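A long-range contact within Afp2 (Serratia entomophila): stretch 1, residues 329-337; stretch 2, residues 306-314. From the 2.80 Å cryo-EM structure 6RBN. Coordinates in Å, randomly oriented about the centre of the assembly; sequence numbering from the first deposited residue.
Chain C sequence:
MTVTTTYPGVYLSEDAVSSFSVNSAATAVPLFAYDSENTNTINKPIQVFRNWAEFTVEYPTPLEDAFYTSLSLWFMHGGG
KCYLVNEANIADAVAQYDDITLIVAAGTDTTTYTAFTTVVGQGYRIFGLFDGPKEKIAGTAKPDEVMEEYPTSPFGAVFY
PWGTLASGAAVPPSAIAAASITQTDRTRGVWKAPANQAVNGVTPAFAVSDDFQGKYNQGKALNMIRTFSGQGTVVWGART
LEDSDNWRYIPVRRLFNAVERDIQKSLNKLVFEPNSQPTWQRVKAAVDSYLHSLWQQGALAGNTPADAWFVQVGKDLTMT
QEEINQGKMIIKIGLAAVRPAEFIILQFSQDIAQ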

# COMPACT_ATOMS: atom_id res chain seq x y z
N MET C 329 25.63 -29.99 -54.46
CA MET C 329 25.76 -28.58 -54.15
C MET C 329 26.41 -27.93 -55.36
O MET C 329 27.60 -28.14 -55.61
CB MET C 329 26.62 -28.37 -52.90
CG MET C 329 26.71 -26.94 -52.44
SD MET C 329 27.89 -26.79 -51.09
CE MET C 329 27.04 -27.66 -49.79
N ILE C 330 25.65 -27.15 -56.11
CA ILE C 330 26.13 -26.59 -57.37
C ILE C 330 26.47 -25.13 -57.16
O ILE C 330 25.60 -24.31 -56.86
CB ILE C 330 25.11 -26.78 -58.49
CG1 ILE C 330 24.94 -28.26 -58.78
CG2 ILE C 330 25.57 -26.06 -59.73
CD1 ILE C 330 23.86 -28.55 -59.76
N ILE C 331 27.74 -24.81 -57.31
CA ILE C 331 28.22 -23.44 -57.36
C ILE C 331 28.40 -23.11 -58.83
O ILE C 331 28.43 -24.00 -59.68
CB ILE C 331 29.55 -23.31 -56.58
CG1 ILE C 331 29.53 -24.14 -55.30
CG2 ILE C 331 29.82 -21.87 -56.16
CD1 ILE C 331 28.52 -23.72 -54.27
N LYS C 332 28.49 -21.82 -59.16
CA LYS C 332 29.08 -21.45 -60.44
C LYS C 332 29.88 -20.17 -60.28
O LYS C 332 29.41 -19.20 -59.69
CB LYS C 332 28.04 -21.33 -61.57
CG LYS C 332 26.94 -20.33 -61.43
CD LYS C 332 26.12 -20.37 -62.70
CE LYS C 332 25.38 -21.69 -62.83
NZ LYS C 332 24.50 -21.74 -64.03
N ILE C 333 31.11 -20.21 -60.78
CA ILE C 333 32.12 -19.20 -60.55
C ILE C 333 32.62 -18.74 -61.91
O ILE C 333 32.93 -19.56 -62.77
CB ILE C 333 33.28 -19.76 -59.70
CG1 ILE C 333 32.76 -20.25 -58.35
CG2 ILE C 333 34.36 -18.72 -59.50
CD1 ILE C 333 33.70 -21.13 -57.62
N GLY C 334 32.68 -17.44 -62.12
CA GLY C 334 33.27 -16.89 -63.33
C GLY C 334 34.32 -15.86 -62.96
O GLY C 334 34.14 -15.09 -62.03
N LEU C 335 35.43 -15.87 -63.70
CA LEU C 335 36.55 -15.00 -63.37
C LEU C 335 37.37 -14.74 -64.63
O LEU C 335 37.47 -15.60 -65.50
CB LEU C 335 37.39 -15.62 -62.25
CG LEU C 335 38.03 -17.00 -62.35
CD1 LEU C 335 39.47 -16.91 -62.79
CD2 LEU C 335 37.92 -17.73 -61.04
N ALA C 336 37.94 -13.54 -64.71
CA ALA C 336 38.58 -13.04 -65.92
C ALA C 336 40.10 -13.02 -65.74
O ALA C 336 40.59 -12.60 -64.69
CB ALA C 336 38.08 -11.64 -66.27
N ALA C 337 40.82 -13.45 -66.77
CA ALA C 337 42.27 -13.54 -66.73
C ALA C 337 42.90 -12.46 -67.60
O ALA C 337 42.25 -11.82 -68.43
CB ALA C 337 42.73 -14.92 -67.19
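Stretch 2 (306-314) ADAWFVQVG

Residues 309-312 form a β-strand that runs antiparallel to strand 332-335, with an angle of 175° between their N-to-C directions and a closest approach of 4.8 Å between their axes. Stretch 2 enters this strand from the end of a weakly bonded helix at about Ala306 to Ala308, and the change of backbone conformation is abrupt: phi/psi pass from -97/-46° at Ala308 to -150/161° at Trp309. From there to Gly314 the chain stays extended, as does stretch 1 throughout.

The register pairs Lys332 with Gln312, Ile333 with Val311, Gly334 with Phe310 and Leu335 with Trp309. Hydrogen-bonded and non-hydrogen-bonded pairs alternate, so the CA atoms of Gly334 and Phe310 lie 5.5 Å apart and those of Lys332 and Gln312 5.9 Å, whereas the CA atoms of Ile333 and Val311 approach to 4.7 Å and those of Leu335 and Trp309 to 4.2 Å. At the centre, Phe310 N donates to Gly334 O (2.9 Å) and Gly334 N to Phe310 O (3.1 Å). The next ring is longer: Lys332 N donates to Gln312 O at 3.3 Å, and the return bond from Gln312 N to Lys332 O, also 3.3 Å, is weak. Beyond the paired strands, Ala336 N reaches Ala308 O at 3.2 Å, tying the start of stretch 2 to the residue that follows strand 332-335. The narrow pairs bring CA-H groups against carbonyls, as in the contact of Trp309 CA with Gly334 O at 3.2 Å.

Side chains alternate between the two faces of the sheet. Phe310, with chi1 at 67° (p), turns its ring back over its glycine partner, and Gly334 CA lies over one ring face, 4.0 Å from the centroid. The absence of a side chain makes this possible, since an ideally placed CB on Gly334 would fall 2.4 Å from Phe310 CE1. On the same face, Lys332 and Gln312 pack through their aliphatic portions, CG to CG at 3.9 Å, while Lys332 NZ and Gln312 NE2 are hydrogen-bonded elsewhere in the structure.

The other face carries Ile333, Val311, Leu335 and Trp309. Ile333 CG1 meets Val311 CG2 at 4.0 Å. Leu335 and Trp309 touch near their roots, CB to CB at 4.1 Å, and the ends of both side chains lead away from the opposing stretch. Farther along, Val313 points toward stretch 1, where its CG2 lies 3.7 Å from Ile331 CD1 and 3.5 Å from Ile330 O; Ile331 CG2 also contacts Val311 CG1 at 4.0 Å. Together the two stretches bury 536 Å².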

# COMPACT_ATOMS: atom_id res chain seq x y z
N ALA C 306 33.66 -6.43 -59.05
CA ALA C 306 32.50 -6.83 -59.84
C ALA C 306 32.90 -7.28 -61.24
O ALA C 306 32.24 -8.14 -61.82
CB ALA C 306 31.50 -5.67 -59.92
N ASP C 307 33.97 -6.71 -61.79
CA ASP C 307 34.44 -7.10 -63.11
C ASP C 307 35.51 -8.18 -63.07
O ASP C 307 35.93 -8.65 -64.12
CB ASP C 307 35.01 -5.89 -63.87
CG ASP C 307 33.94 -4.89 -64.27
OD1 ASP C 307 32.78 -5.30 -64.47
OD2 ASP C 307 34.27 -3.70 -64.38
N ALA C 308 35.95 -8.58 -61.88
CA ALA C 308 37.03 -9.55 -61.74
C ALA C 308 36.52 -10.97 -61.50
O ALA C 308 37.01 -11.90 -62.13
CB ALA C 308 37.96 -9.13 -60.60
N TRP C 309 35.56 -11.15 -60.59
CA TRP C 309 34.98 -12.47 -60.39
C TRP C 309 33.54 -12.32 -59.93
O TRP C 309 33.12 -11.26 -59.46
CB TRP C 309 35.77 -13.29 -59.36
CG TRP C 309 35.58 -12.88 -57.93
CD1 TRP C 309 34.70 -13.41 -57.04
CD2 TRP C 309 36.26 -11.83 -57.24
NE1 TRP C 309 34.79 -12.78 -55.84
CE2 TRP C 309 35.75 -11.80 -55.93
CE3 TRP C 309 37.26 -10.93 -57.59
CZ2 TRP C 309 36.19 -10.89 -54.98
CZ3 TRP C 309 37.70 -10.03 -56.64
CH2 TRP C 309 37.17 -10.02 -55.36
N PHE C 310 32.78 -13.41 -60.07
CA PHE C 310 31.50 -13.54 -59.40
C PHE C 310 31.35 -14.97 -58.91
O PHE C 310 31.83 -15.91 -59.54
CB PHE C 310 30.30 -13.16 -60.30
CG PHE C 310 30.07 -14.09 -61.47
CD1 PHE C 310 30.71 -13.86 -62.68
CD2 PHE C 310 29.18 -15.15 -61.39
CE1 PHE C 310 30.49 -14.69 -63.76
CE2 PHE C 310 28.97 -15.98 -62.46
CZ PHE C 310 29.62 -15.75 -63.64
N VAL C 311 30.71 -15.12 -57.76
CA VAL C 311 30.37 -16.42 -57.18
C VAL C 311 28.90 -16.38 -56.81
O VAL C 311 28.45 -15.42 -56.18
CB VAL C 311 31.23 -16.74 -55.94
CG1 VAL C 311 30.81 -18.05 -55.32
CG2 VAL C 311 32.70 -16.78 -56.28
N GLN C 312 28.14 -17.40 -57.21
CA GLN C 312 26.73 -17.44 -56.86
C GLN C 312 26.25 -18.87 -56.65
O GLN C 312 26.67 -19.79 -57.34
CB GLN C 312 25.89 -16.72 -57.91
CG GLN C 312 26.03 -17.24 -59.31
CD GLN C 312 25.30 -16.37 -60.30
OE1 GLN C 312 24.63 -15.42 -59.92
NE2 GLN C 312 25.47 -16.66 -61.58
N VAL C 313 25.36 -19.02 -55.67
CA VAL C 313 24.77 -20.30 -55.29
C VAL C 313 23.42 -20.02 -54.62
O VAL C 313 23.29 -19.08 -53.84
CB VAL C 313 25.73 -21.11 -54.40
CG1 VAL C 313 26.20 -20.31 -53.20
CG2 VAL C 313 25.09 -22.40 -53.93
N GLY C 314 22.40 -20.80 -54.97
CA GLY C 314 21.08 -20.55 -54.42
C GLY C 314 20.21 -21.78 -54.52
O GLY C 314 20.61 -22.82 -55.05